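Local coordinates for DUF4595 domain-containing protein (Bacteroides vulgatus, PDB 3TZG) that is of unknown function but folds as a porin-like beta barrel, probably related to the membrane beta-barrel proteins, at residues Tyr9-Thr14 with Asp245-Pro250; Asn170-Val175 with Thr198-Asp203; Gly46-Ile51 with Asn65-Ile70; Lys72-Glu77 with Leu191-Asn196; Tyr91-Gln96 with Ser110-Thr115. All coordinates share one frame; numbering follows the deposited sequence.

Interaction 1 of 5, residues Tyr9-Thr14 with Asp245-Pro250; sequences YVTKVT and DLSYNP
Strands 12-14 and 245-247 run antiparallel, 169° between their directions and 4.8 Å between their axes at closest approach. Thr14 and Asp245 form a hydrogen-bonded pair, Val13 and Leu246 a non-hydrogen-bonded one, and Lys12 and Ser247 a second hydrogen-bonded pair in which Ser247 N donates to Lys12 O over 2.8 Å. Beyond it the register slips: Thr11 and Lys12 both face Ser247, a classic beta bulge. Ser247 O takes a bond from Thr11 N at 2.8 Å and a weak one from Lys12 N. In this way the first strand of the chain meets the last, closing the barrel. Thr11 holds OG1 between its backbone N and carbonyl carbon (chi1 62°), from where the hydroxyl donates to Asn249 O at 2.6 Å, above the carbonyl plane. The side chains of Val10 and Leu246 cross obliquely, with Val10 CG1 3.9 Å from Leu246 CD2. Val10 CG2, the other methyl, lies 3.4 Å from Tyr248 CE2, the two side chains running alongside; the Tyr248 hydroxyl bonds to Pro228 O.

Interaction 2 of 5, residues Asn170-Val175 with Thr198-Asp203; sequences NLQAYV and TALPND
Gln172 and Leu200 cross obliquely, the extended glutamine chain passing beside one methyl of the leucine. Gln172 CG lies 4.1 Å from Leu200 CD2, and the same methyl comes within 4.5 Å of Leu171 CB. CG of Gln172 is anti to its carbonyl carbon (chi1 -56°), and the extended chain beyond reaches the backbone of Ala199, so that the amide ends beside a carbonyl. There Gln172 NE2 gives Ala199 O a weak, bent hydrogen bond of 3.0 Å; the same nitrogen also bonds to Asn196 O, so two backbone oxygens hold this buried amide. Val175 and Pro201 meet differently, tip to tip: CG2 of the valine reaches CG of the proline ring at 3.7 Å. The contact thus joins a 3-10 turn, 171-174, to the start of a barrel strand. Ala173 and Tyr174 of the turn pack on helix 181-188, Tyr174 and Val175 reach strand 227-235, and Leu200 lies on Ile163 of strand 163-164.

Interaction 3 of 5, residues Gly46-Ile51 with Asn65-Ile70; sequences GDQITI and NVTFQI
Four backbone hydrogen bonds join Ile49 to Phe68 and Ile51 to Val66. The straightest runs from Phe68 N to Ile49 O, 2.8 Å long with 172° at the hydrogen and nearly along the C=O axis. Just before strand 48-51, Ile70 N adds a 2.8 Å bond to Asp47 O. Thr50 and Thr67 are a non-hydrogen-bonded pair whose side chains lie alongside each other, their hydroxyls 3.4 Å apart (OG1 to OG1) in a weak hydrogen bond. On the same face Gln48 and Gln69 cross with amide planes 79° apart, and Gln48 NE2 gives Gln69 OE1 a weak bond of 3.1 Å; a bend in Gln69 at chi2 brings its amide toward Gln48. The other face is apolar. Ile51 CB meets Val66 CG1 at 3.7 Å, and Ile51 CD1 sits at the edge of the Phe68 ring, while Val66 CG2 sits over one face of that ring, toward its rim. Further along, the CD1 methyls of Ile49 and Ile70 meet at 3.7 Å. This antiparallel hairpin has strand 40-45 beside 48-51 and strand 74-85 beside 63-71, and its apolar side chains Ile51, Val66 and Phe68 pack against helix 181-188.

Interaction 4 of 5, residues Lys72-Glu77 with Leu191-Asn196; sequences KGKARE and LGQLRN
Leu191 lies in the loop after helix 181-188, which meets the start of barrel strand 74-85, just after the tight turn joining that strand to strand 63-71. Its carbonyl makes the one hydrogen bond between the two segments: Ala75 N donates to Leu191 O at 2.9 Å, an almost straight bond (164° at the hydrogen) that arrives from above the carbonyl plane. Lys74 CA leans on the same oxygen in a CA-H...O contact of 3.3 Å. Beside this bond the CB atoms of Leu191 and Ala75 touch at 3.9 Å, and both residues also pack on Tyr186 of the helix. Gly192 comes next, its carbonyl oxygen 3.9 Å from Lys74 CE, alongside the extended lysine chain, whose ammonium makes a cation-pi contact with Tyr101 of the neighbouring strand. Gln193 has positive phi, and its side chain sets out toward 72-77 with CG anti to the backbone N (chi1 -156°). It crosses Lys74 at about a right angle, Gln193 OE1 lying 3.7 Å from Lys74 CG, and its amide ends beside the turn, with Gln193 CD 3.3 Å from Gly73 O. Further on, Arg195 forms a salt bridge with Asp104, and Asn196 ND2 donates to Leu133 O.

Interaction 5 of 5, residues Tyr91-Gln96 with Ser110-Thr115; sequences YEADKQ and SDYRAT
Glu92 O is gripped by two hydrogen bonds. Thr115 N donates to Glu92 O at 3.0 Å along a nearly straight line, 177° at the hydrogen and in the carbonyl plane, and a water donates to the same oxygen at 2.8 Å. The same water also bonds Thr115 OG1, bridging the carbonyl to the threonine hydroxyl, which sits between its own backbone N and carbonyl carbon (chi1 65°). The CG2 methyl of Thr115 lies between Glu92 O and Asp94 OD2, 3.3 Å from the latter; Asp94 OD2 also forms a salt bridge with Arg81 of strand 74-85. From there the ladder continues with the hydrogen-bonded pairs Asp94 with Arg113 and Gln96 with Asp111, each joined by two backbone bonds.

On the opposite face Lys95 and Tyr112, a non-hydrogen-bonded pair, run side by side in the same direction. The lysine is fully extended, with CG anti to its backbone N, and in a CH-pi contact over one face Lys95 CG lies 4.0 Å from the centroid of the Tyr112 ring. Lys95 NZ forms a salt bridge with Asp182 of helix 181-188, and the Tyr112 hydroxyl bonds to Asp179. The positive charge of Lys95 would be expected to favour the ionised forms of Asp182 and Asp179. The pairing is that of an antiparallel beta hairpin, strands 90-102 and 105-114, within the meander of an up-and-down barrel.

The segments of all five interactions reach the antiparallel strands of the barrel, where most strands pair with the next along the chain. Interaction 1 joins the first strand to the last, and the other four are nested inside the loop it closes. Interactions 3 and 5 are local hairpins with centres about 17 Å apart, strand 74-85 lying between them. Interaction 4 uses that strand and touches interaction 3 directly, through backbone bonds of Gln69 with Arg76 and Glu77. Interactions 2 and 4 alternate along the chain and meet at Gln172 and Asn196, joining the loops before and after helix 181-188. Interactions 1 and 5 lie on opposite sides of the chain's centre, their own centres about 33 Å apart.

Interaction 1 of 5, residues Tyr9-Thr14 with Asp245-Pro250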
# COMPACT_ATOMS: atom_id res chain seq x y z
N TYR A 9 19.01 3.47 -2.20
CA TYR A 9 18.00 4.31 -1.54
C TYR A 9 17.23 5.23 -2.50
O TYR A 9 17.81 5.92 -3.33
CB TYR A 9 18.65 5.15 -0.44
CG TYR A 9 18.85 4.38 0.85
CD1 TYR A 9 19.64 3.23 0.88
CD2 TYR A 9 18.29 4.82 2.04
CE1 TYR A 9 19.81 2.51 2.06
CE2 TYR A 9 18.48 4.11 3.23
CZ TYR A 9 19.24 2.95 3.24
OH TYR A 9 19.44 2.24 4.40
N VAL A 10 15.91 5.23 -2.35
CA VAL A 10 15.00 6.06 -3.14
C VAL A 10 15.01 7.44 -2.51
O VAL A 10 14.66 7.58 -1.34
CB VAL A 10 13.56 5.47 -3.27
CG1 VAL A 10 12.66 6.34 -4.15
CG2 VAL A 10 13.59 4.05 -3.80
N THR A 11 15.39 8.45 -3.29
CA THR A 11 15.50 9.82 -2.79
C THR A 11 14.37 10.74 -3.29
O THR A 11 14.15 11.80 -2.70
CB THR A 11 16.85 10.40 -3.21
OG1 THR A 11 16.93 10.44 -4.64
CG2 THR A 11 18.02 9.61 -2.64
N LYS A 12 13.68 10.35 -4.37
CA LYS A 12 12.63 11.17 -4.97
C LYS A 12 11.63 10.27 -5.66
O LYS A 12 12.03 9.39 -6.42
CB LYS A 12 13.26 12.19 -5.95
CG LYS A 12 12.31 13.19 -6.59
CD LYS A 12 13.07 14.40 -7.10
CE LYS A 12 12.98 14.60 -8.60
NZ LYS A 12 13.64 15.88 -9.01
N VAL A 13 10.34 10.48 -5.37
CA VAL A 13 9.18 9.78 -5.94
C VAL A 13 8.33 10.85 -6.63
O VAL A 13 8.24 11.97 -6.15
CB VAL A 13 8.41 8.96 -4.88
CG1 VAL A 13 7.16 8.31 -5.46
CG2 VAL A 13 9.31 7.89 -4.27
N THR A 14 7.78 10.53 -7.80
CA THR A 14 7.02 11.50 -8.60
C THR A 14 5.76 10.82 -9.12
O THR A 14 5.82 9.98 -10.02
CB THR A 14 7.88 12.06 -9.75
OG1 THR A 14 9.15 12.50 -9.25
CG2 THR A 14 7.20 13.17 -10.51
N ASP A 245 7.40 7.73 -11.07
CA ASP A 245 8.81 7.89 -11.46
C ASP A 245 9.65 7.94 -10.18
O ASP A 245 9.23 8.58 -9.21
CB ASP A 245 9.00 9.14 -12.34
CG ASP A 245 8.52 8.99 -13.79
OD1 ASP A 245 8.78 7.93 -14.39
OD2 ASP A 245 8.01 9.98 -14.35
N LEU A 246 10.77 7.21 -10.13
CA LEU A 246 11.61 7.15 -8.93
C LEU A 246 13.06 7.50 -9.22
O LEU A 246 13.61 7.15 -10.28
CB LEU A 246 11.56 5.75 -8.28
CG LEU A 246 10.19 5.22 -7.86
CD1 LEU A 246 9.65 4.28 -8.90
CD2 LEU A 246 10.31 4.47 -6.59
N SER A 247 13.70 8.18 -8.25
CA SER A 247 15.11 8.58 -8.35
C SER A 247 15.88 8.00 -7.18
O SER A 247 15.34 7.89 -6.07
CB SER A 247 15.23 10.10 -8.38
OG SER A 247 16.59 10.51 -8.42
N TYR A 248 17.14 7.65 -7.43
CA TYR A 248 18.04 7.06 -6.44
C TYR A 248 19.29 7.95 -6.25
O TYR A 248 20.21 7.56 -5.53
CB TYR A 248 18.44 5.64 -6.88
CG TYR A 248 17.26 4.70 -7.04
CD1 TYR A 248 16.51 4.69 -8.21
CD2 TYR A 248 16.90 3.82 -6.03
CE1 TYR A 248 15.40 3.86 -8.35
CE2 TYR A 248 15.81 2.96 -6.17
CZ TYR A 248 15.07 2.99 -7.33
OH TYR A 248 14.03 2.13 -7.49
N ASN A 249 19.27 9.17 -6.84
CA ASN A 249 20.36 10.15 -6.79
C ASN A 249 20.35 10.93 -5.47
O ASN A 249 19.31 11.47 -5.12
CB ASN A 249 20.29 11.14 -7.97
CG ASN A 249 21.37 12.21 -7.97
OD1 ASN A 249 21.13 13.37 -7.63
ND2 ASN A 249 22.60 11.84 -8.30
N PRO A 250 21.52 11.09 -4.80
CA PRO A 250 21.56 11.93 -3.58
C PRO A 250 21.47 13.43 -3.94
O PRO A 250 22.47 14.06 -4.30
CB PRO A 250 22.89 11.55 -2.91
CG PRO A 250 23.47 10.43 -3.74
CD PRO A 250 22.85 10.53 -5.10
O HOH W 1 20.99 6.20 -2.93

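Interaction 2 of 5, residues Asn170-Val175 with Thr198-Asp203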
# COMPACT_ATOMS: atom_id res chain seq x y z
N ASN A 170 9.86 -1.16 -0.29
CA ASN A 170 9.14 -2.28 -0.87
C ASN A 170 8.26 -1.68 -1.95
O ASN A 170 7.12 -1.28 -1.69
CB ASN A 170 8.37 -3.09 0.17
CG ASN A 170 7.63 -4.27 -0.40
OD1 ASN A 170 7.93 -4.75 -1.50
ND2 ASN A 170 6.67 -4.78 0.34
N LEU A 171 8.82 -1.62 -3.17
CA LEU A 171 8.21 -0.97 -4.33
C LEU A 171 6.90 -1.66 -4.82
O LEU A 171 6.16 -1.00 -5.55
CB LEU A 171 9.21 -0.85 -5.49
CG LEU A 171 10.43 0.05 -5.11
CD1 LEU A 171 11.39 0.16 -6.23
CD2 LEU A 171 9.99 1.43 -4.62
N GLN A 172 6.56 -2.89 -4.31
CA GLN A 172 5.29 -3.60 -4.60
C GLN A 172 4.12 -2.78 -4.13
O GLN A 172 3.01 -2.92 -4.66
CB GLN A 172 5.23 -4.97 -3.92
CG GLN A 172 6.37 -5.91 -4.24
CD GLN A 172 6.45 -7.06 -3.26
OE1 GLN A 172 5.52 -7.33 -2.47
NE2 GLN A 172 7.60 -7.74 -3.28
N ALA A 173 4.36 -1.92 -3.10
CA ALA A 173 3.35 -1.04 -2.53
C ALA A 173 2.76 -0.10 -3.58
O ALA A 173 1.65 0.39 -3.42
CB ALA A 173 3.94 -0.23 -1.39
N TYR A 174 3.51 0.16 -4.67
CA TYR A 174 3.03 1.04 -5.71
C TYR A 174 2.11 0.31 -6.69
O TYR A 174 1.47 0.99 -7.49
CB TYR A 174 4.21 1.70 -6.46
CG TYR A 174 4.91 2.77 -5.64
CD1 TYR A 174 4.29 3.99 -5.39
CD2 TYR A 174 6.16 2.54 -5.08
CE1 TYR A 174 4.90 4.96 -4.58
CE2 TYR A 174 6.78 3.49 -4.27
CZ TYR A 174 6.14 4.71 -4.02
OH TYR A 174 6.75 5.69 -3.26
N VAL A 175 1.99 -1.05 -6.60
CA VAL A 175 1.12 -1.82 -7.52
C VAL A 175 0.13 -2.79 -6.81
O VAL A 175 -0.86 -3.19 -7.43
CB VAL A 175 1.94 -2.64 -8.54
CG1 VAL A 175 2.76 -1.75 -9.45
CG2 VAL A 175 2.82 -3.70 -7.87
N THR A 198 11.74 -8.29 -3.07
CA THR A 198 12.51 -8.30 -4.30
C THR A 198 11.68 -8.46 -5.59
O THR A 198 12.09 -7.94 -6.62
CB THR A 198 13.47 -9.50 -4.14
OG1 THR A 198 14.65 -8.98 -3.57
CG2 THR A 198 13.79 -10.25 -5.43
N ALA A 199 10.60 -9.25 -5.58
CA ALA A 199 9.83 -9.53 -6.80
C ALA A 199 8.82 -8.43 -7.14
O ALA A 199 8.29 -7.81 -6.23
CB ALA A 199 9.07 -10.85 -6.62
N LEU A 200 8.53 -8.24 -8.44
CA LEU A 200 7.51 -7.31 -8.95
C LEU A 200 6.55 -8.03 -9.89
O LEU A 200 7.03 -8.73 -10.79
CB LEU A 200 8.12 -6.09 -9.65
CG LEU A 200 8.80 -5.05 -8.76
CD1 LEU A 200 9.58 -4.02 -9.60
CD2 LEU A 200 7.81 -4.42 -7.81
N PRO A 201 5.20 -7.90 -9.73
CA PRO A 201 4.30 -8.61 -10.64
C PRO A 201 4.30 -7.98 -12.04
O PRO A 201 4.31 -6.76 -12.16
CB PRO A 201 2.94 -8.47 -9.96
CG PRO A 201 3.03 -7.18 -9.22
CD PRO A 201 4.44 -7.10 -8.74
N ASN A 202 4.31 -8.81 -13.08
CA ASN A 202 4.26 -8.31 -14.46
C ASN A 202 2.81 -8.10 -14.90
O ASN A 202 2.55 -7.22 -15.71
CB ASN A 202 4.99 -9.23 -15.42
CG ASN A 202 4.69 -10.68 -15.30
OD1 ASN A 202 5.32 -11.41 -14.54
ND2 ASN A 202 3.86 -11.16 -16.17
N ASP A 203 1.87 -8.87 -14.35
CA ASP A 203 0.44 -8.78 -14.69
C ASP A 203 -0.44 -8.96 -13.44
O ASP A 203 -0.05 -9.65 -12.49
CB ASP A 203 0.07 -9.80 -15.77
CG ASP A 203 0.74 -9.46 -17.11
OD1 ASP A 203 0.27 -8.51 -17.78
OD2 ASP A 203 1.76 -10.10 -17.45

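Interaction 3 of 5, residues Gly46-Ile51 with Asn65-Ile70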
# COMPACT_ATOMS: atom_id res chain seq x y z
N GLY A 46 9.95 4.46 20.75
CA GLY A 46 9.86 3.16 21.42
C GLY A 46 9.40 2.07 20.48
O GLY A 46 10.04 1.83 19.45
N ASP A 47 8.24 1.48 20.80
CA ASP A 47 7.56 0.43 20.03
C ASP A 47 6.56 1.02 19.00
O ASP A 47 5.81 0.26 18.40
CB ASP A 47 6.83 -0.53 20.98
CG ASP A 47 7.76 -1.51 21.68
OD1 ASP A 47 8.38 -2.35 20.98
OD2 ASP A 47 7.83 -1.47 22.93
N GLN A 48 6.59 2.35 18.78
CA GLN A 48 5.67 3.01 17.85
C GLN A 48 6.36 3.71 16.68
O GLN A 48 7.50 4.18 16.79
CB GLN A 48 4.82 4.06 18.57
CG GLN A 48 3.91 3.51 19.66
CD GLN A 48 3.02 4.57 20.23
OE1 GLN A 48 3.19 5.76 20.00
NE2 GLN A 48 2.05 4.14 21.02
N ILE A 49 5.63 3.77 15.55
CA ILE A 49 5.96 4.47 14.32
C ILE A 49 4.78 5.36 14.03
O ILE A 49 3.65 4.86 13.98
CB ILE A 49 6.34 3.54 13.14
CG1 ILE A 49 7.47 2.55 13.52
CG2 ILE A 49 6.70 4.36 11.87
CD1 ILE A 49 7.75 1.51 12.51
N THR A 50 4.99 6.67 13.91
CA THR A 50 3.91 7.61 13.64
C THR A 50 4.21 8.30 12.36
O THR A 50 5.29 8.89 12.23
CB THR A 50 3.67 8.60 14.80
OG1 THR A 50 3.40 7.87 16.00
CG2 THR A 50 2.52 9.57 14.53
N ILE A 51 3.26 8.24 11.42
CA ILE A 51 3.36 8.90 10.12
C ILE A 51 2.37 10.09 10.09
O ILE A 51 1.19 9.88 10.34
CB ILE A 51 3.13 7.87 8.98
CG1 ILE A 51 4.33 6.86 8.93
CG2 ILE A 51 2.96 8.58 7.65
CD1 ILE A 51 4.15 5.57 8.13
N ASN A 65 -3.07 11.11 9.78
CA ASN A 65 -1.99 10.45 10.54
C ASN A 65 -2.30 8.97 10.79
O ASN A 65 -3.46 8.57 10.74
CB ASN A 65 -1.70 11.14 11.90
CG ASN A 65 -2.80 11.02 12.93
OD1 ASN A 65 -2.93 10.00 13.64
ND2 ASN A 65 -3.56 12.09 13.09
N VAL A 66 -1.27 8.20 11.12
CA VAL A 66 -1.36 6.79 11.48
C VAL A 66 -0.26 6.48 12.52
O VAL A 66 0.87 6.94 12.38
CB VAL A 66 -1.33 5.81 10.25
CG1 VAL A 66 -0.10 6.03 9.37
CG2 VAL A 66 -1.43 4.35 10.69
N THR A 67 -0.61 5.74 13.57
CA THR A 67 0.37 5.29 14.55
C THR A 67 0.33 3.77 14.51
O THR A 67 -0.75 3.19 14.60
CB THR A 67 0.10 5.91 15.94
OG1 THR A 67 0.05 7.34 15.82
CG2 THR A 67 1.17 5.51 16.98
N PHE A 68 1.48 3.14 14.28
CA PHE A 68 1.63 1.68 14.25
C PHE A 68 2.24 1.19 15.53
O PHE A 68 3.22 1.77 16.01
CB PHE A 68 2.50 1.22 13.08
CG PHE A 68 1.97 1.48 11.70
CD1 PHE A 68 1.20 0.53 11.05
CD2 PHE A 68 2.32 2.63 11.01
CE1 PHE A 68 0.73 0.75 9.76
CE2 PHE A 68 1.87 2.85 9.71
CZ PHE A 68 1.06 1.91 9.10
N GLN A 69 1.70 0.10 16.07
CA GLN A 69 2.23 -0.54 17.26
C GLN A 69 3.05 -1.73 16.81
O GLN A 69 2.52 -2.63 16.14
CB GLN A 69 1.12 -0.93 18.24
CG GLN A 69 1.56 -0.98 19.69
CD GLN A 69 1.87 0.40 20.22
OE1 GLN A 69 1.22 1.41 19.88
NE2 GLN A 69 2.87 0.46 21.10
N ILE A 70 4.36 -1.69 17.11
CA ILE A 70 5.35 -2.70 16.71
C ILE A 70 5.58 -3.65 17.88
O ILE A 70 5.81 -3.22 19.01
CB ILE A 70 6.68 -2.03 16.23
CG1 ILE A 70 6.45 -0.86 15.23
CG2 ILE A 70 7.69 -3.05 15.71
CD1 ILE A 70 5.60 -1.14 13.95

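Interaction 4 of 5, residues Lys72-Glu77 with Leu191-Asn196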
# COMPACT_ATOMS: atom_id res chain seq x y z
N LYS A 72 7.46 -7.61 18.55
CA LYS A 72 8.30 -8.74 18.10
C LYS A 72 8.67 -8.59 16.61
O LYS A 72 8.54 -9.54 15.82
CB LYS A 72 7.60 -10.11 18.35
CG LYS A 72 7.07 -10.39 19.75
CD LYS A 72 8.05 -11.09 20.67
CE LYS A 72 7.38 -11.93 21.74
NZ LYS A 72 6.58 -11.13 22.71
N GLY A 73 9.08 -7.37 16.26
CA GLY A 73 9.55 -7.02 14.92
C GLY A 73 8.54 -6.82 13.82
O GLY A 73 8.93 -6.73 12.65
N LYS A 74 7.23 -6.74 14.15
CA LYS A 74 6.15 -6.53 13.16
C LYS A 74 5.06 -5.63 13.66
O LYS A 74 4.74 -5.68 14.86
CB LYS A 74 5.49 -7.87 12.78
CG LYS A 74 6.37 -8.97 12.24
CD LYS A 74 5.54 -10.21 12.06
CE LYS A 74 6.31 -11.34 11.47
NZ LYS A 74 5.46 -12.54 11.32
N ALA A 75 4.41 -4.88 12.76
CA ALA A 75 3.22 -4.11 13.17
C ALA A 75 2.13 -5.10 13.62
O ALA A 75 1.88 -6.11 12.93
CB ALA A 75 2.72 -3.21 12.06
N ARG A 76 1.57 -4.88 14.81
CA ARG A 76 0.57 -5.77 15.36
C ARG A 76 -0.83 -5.16 15.26
O ARG A 76 -1.82 -5.90 15.18
CB ARG A 76 0.91 -6.11 16.82
CG ARG A 76 2.26 -6.81 16.95
CD ARG A 76 2.28 -8.13 16.22
NE ARG A 76 3.62 -8.70 16.19
CZ ARG A 76 3.90 -9.91 15.71
NH1 ARG A 76 2.94 -10.67 15.21
NH2 ARG A 76 5.15 -10.36 15.73
N GLU A 77 -0.90 -3.82 15.24
CA GLU A 77 -2.13 -3.02 15.19
C GLU A 77 -1.81 -1.57 14.87
O GLU A 77 -0.68 -1.14 15.10
CB GLU A 77 -2.87 -3.13 16.53
CG GLU A 77 -1.97 -2.76 17.69
CD GLU A 77 -2.55 -2.96 19.06
OE1 GLU A 77 -3.33 -2.08 19.50
OE2 GLU A 77 -2.09 -3.89 19.76
N LEU A 191 6.51 -3.16 7.26
CA LEU A 191 6.20 -3.30 8.68
C LEU A 191 5.69 -4.73 8.99
O LEU A 191 5.68 -5.13 10.17
CB LEU A 191 5.20 -2.23 9.15
CG LEU A 191 5.53 -0.76 8.88
CD1 LEU A 191 4.52 0.15 9.56
CD2 LEU A 191 6.93 -0.39 9.35
N GLY A 192 5.33 -5.47 7.94
CA GLY A 192 4.89 -6.86 8.08
C GLY A 192 6.07 -7.82 8.10
O GLY A 192 5.90 -9.03 8.30
N GLN A 193 7.31 -7.27 7.85
CA GLN A 193 8.60 -7.98 7.82
C GLN A 193 8.48 -9.19 6.84
O GLN A 193 8.79 -10.33 7.18
CB GLN A 193 8.96 -8.39 9.25
CG GLN A 193 10.42 -8.60 9.55
CD GLN A 193 10.59 -9.03 11.00
OE1 GLN A 193 9.91 -9.94 11.52
NE2 GLN A 193 11.51 -8.37 11.70
N LEU A 194 8.04 -8.89 5.61
CA LEU A 194 7.85 -9.81 4.50
C LEU A 194 9.16 -10.48 4.06
O LEU A 194 10.20 -9.83 3.92
CB LEU A 194 7.25 -9.05 3.31
CG LEU A 194 5.74 -8.84 3.24
CD1 LEU A 194 5.14 -8.29 4.53
CD2 LEU A 194 5.40 -7.96 2.06
N ARG A 195 9.07 -11.80 3.84
CA ARG A 195 10.13 -12.71 3.42
C ARG A 195 10.74 -12.28 2.04
O ARG A 195 11.96 -12.37 1.88
CB ARG A 195 9.54 -14.14 3.37
CG ARG A 195 10.48 -15.27 2.99
CD ARG A 195 9.87 -16.66 3.21
NE ARG A 195 10.29 -17.27 4.48
CZ ARG A 195 9.58 -17.24 5.60
NH1 ARG A 195 8.40 -16.64 5.64
NH2 ARG A 195 10.05 -17.82 6.70
N ASN A 196 9.92 -11.78 1.08
CA ASN A 196 10.40 -11.39 -0.26
C ASN A 196 10.02 -9.95 -0.59
O ASN A 196 8.90 -9.66 -0.96
CB ASN A 196 9.85 -12.35 -1.32
CG ASN A 196 10.37 -12.19 -2.73
OD1 ASN A 196 10.60 -11.09 -3.25
ND2 ASN A 196 10.48 -13.29 -3.43

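Interaction 5 of 5, residues Tyr91-Gln96 with Ser110-Thr115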
# COMPACT_ATOMS: atom_id res chain seq x y z
N TYR A 91 -16.55 11.76 5.36
CA TYR A 91 -16.56 11.89 6.83
C TYR A 91 -15.17 11.82 7.45
O TYR A 91 -14.33 11.05 6.99
CB TYR A 91 -17.43 10.78 7.46
CG TYR A 91 -18.87 10.82 7.02
CD1 TYR A 91 -19.78 11.68 7.62
CD2 TYR A 91 -19.33 10.00 6.00
CE1 TYR A 91 -21.10 11.76 7.18
CE2 TYR A 91 -20.65 10.05 5.55
CZ TYR A 91 -21.53 10.94 6.15
OH TYR A 91 -22.84 11.00 5.72
N GLU A 92 -14.95 12.61 8.52
CA GLU A 92 -13.71 12.54 9.30
C GLU A 92 -13.84 11.32 10.17
O GLU A 92 -14.65 11.29 11.10
CB GLU A 92 -13.45 13.82 10.10
CG GLU A 92 -12.14 13.77 10.86
CD GLU A 92 -11.90 14.88 11.86
OE1 GLU A 92 -12.82 15.70 12.09
OE2 GLU A 92 -10.79 14.91 12.43
N ALA A 93 -13.13 10.27 9.78
CA ALA A 93 -13.23 8.96 10.38
C ALA A 93 -12.00 8.58 11.21
O ALA A 93 -10.93 9.14 11.05
CB ALA A 93 -13.44 7.93 9.29
N ASP A 94 -12.21 7.62 12.13
CA ASP A 94 -11.19 6.97 12.92
C ASP A 94 -11.12 5.52 12.48
O ASP A 94 -12.14 4.83 12.42
CB ASP A 94 -11.42 7.11 14.43
CG ASP A 94 -10.47 8.14 15.03
OD1 ASP A 94 -9.21 7.93 14.93
OD2 ASP A 94 -10.95 9.16 15.56
N LYS A 95 -9.90 5.10 12.07
CA LYS A 95 -9.62 3.75 11.58
C LYS A 95 -8.83 2.95 12.61
O LYS A 95 -7.77 3.39 13.06
CB LYS A 95 -8.87 3.82 10.25
CG LYS A 95 -8.71 2.47 9.57
CD LYS A 95 -7.82 2.61 8.36
CE LYS A 95 -7.59 1.34 7.61
NZ LYS A 95 -6.84 1.56 6.36
N GLN A 96 -9.36 1.79 12.98
CA GLN A 96 -8.72 0.85 13.90
C GLN A 96 -8.37 -0.43 13.15
O GLN A 96 -9.26 -1.13 12.64
CB GLN A 96 -9.61 0.56 15.09
CG GLN A 96 -9.55 1.60 16.15
CD GLN A 96 -10.52 1.36 17.27
OE1 GLN A 96 -11.39 0.49 17.22
NE2 GLN A 96 -10.41 2.14 18.31
N SER A 110 -9.82 -3.89 9.38
CA SER A 110 -10.01 -2.48 9.73
C SER A 110 -11.46 -2.12 10.00
O SER A 110 -12.37 -2.61 9.33
CB SER A 110 -9.52 -1.58 8.61
OG SER A 110 -8.12 -1.73 8.39
N ASP A 111 -11.65 -1.26 10.99
CA ASP A 111 -12.96 -0.73 11.34
C ASP A 111 -12.89 0.76 11.31
O ASP A 111 -11.99 1.36 11.91
CB ASP A 111 -13.47 -1.24 12.69
CG ASP A 111 -14.13 -2.57 12.55
OD1 ASP A 111 -15.27 -2.60 12.04
OD2 ASP A 111 -13.49 -3.60 12.88
N TYR A 112 -13.82 1.34 10.53
CA TYR A 112 -13.98 2.77 10.34
C TYR A 112 -15.18 3.29 11.08
O TYR A 112 -16.29 2.83 10.83
CB TYR A 112 -14.13 3.07 8.86
CG TYR A 112 -12.89 2.90 8.02
CD1 TYR A 112 -12.02 3.97 7.81
CD2 TYR A 112 -12.67 1.73 7.30
CE1 TYR A 112 -10.92 3.85 6.96
CE2 TYR A 112 -11.59 1.61 6.44
CZ TYR A 112 -10.71 2.67 6.27
OH TYR A 112 -9.63 2.55 5.43
N ARG A 113 -14.96 4.25 11.99
CA ARG A 113 -15.99 4.95 12.76
C ARG A 113 -15.84 6.47 12.60
O ARG A 113 -14.73 6.97 12.46
CB ARG A 113 -15.91 4.58 14.24
CG ARG A 113 -16.51 3.24 14.66
CD ARG A 113 -15.92 2.97 16.02
NE ARG A 113 -16.19 1.68 16.64
CZ ARG A 113 -15.95 1.43 17.92
NH1 ARG A 113 -15.49 2.39 18.72
NH2 ARG A 113 -16.20 0.24 18.43
N ALA A 114 -16.95 7.21 12.65
CA ALA A 114 -16.91 8.66 12.59
C ALA A 114 -16.30 9.20 13.88
O ALA A 114 -16.60 8.67 14.95
CB ALA A 114 -18.30 9.22 12.37
N THR A 115 -15.38 10.20 13.77
CA THR A 115 -14.72 10.82 14.94
C THR A 115 -15.77 11.50 15.85
O THR A 115 -15.70 11.38 17.08
CB THR A 115 -13.65 11.84 14.50
OG1 THR A 115 -14.29 12.92 13.82
CG2 THR A 115 -12.58 11.24 13.62
O HOH W 2 -16.57 12.92 12.22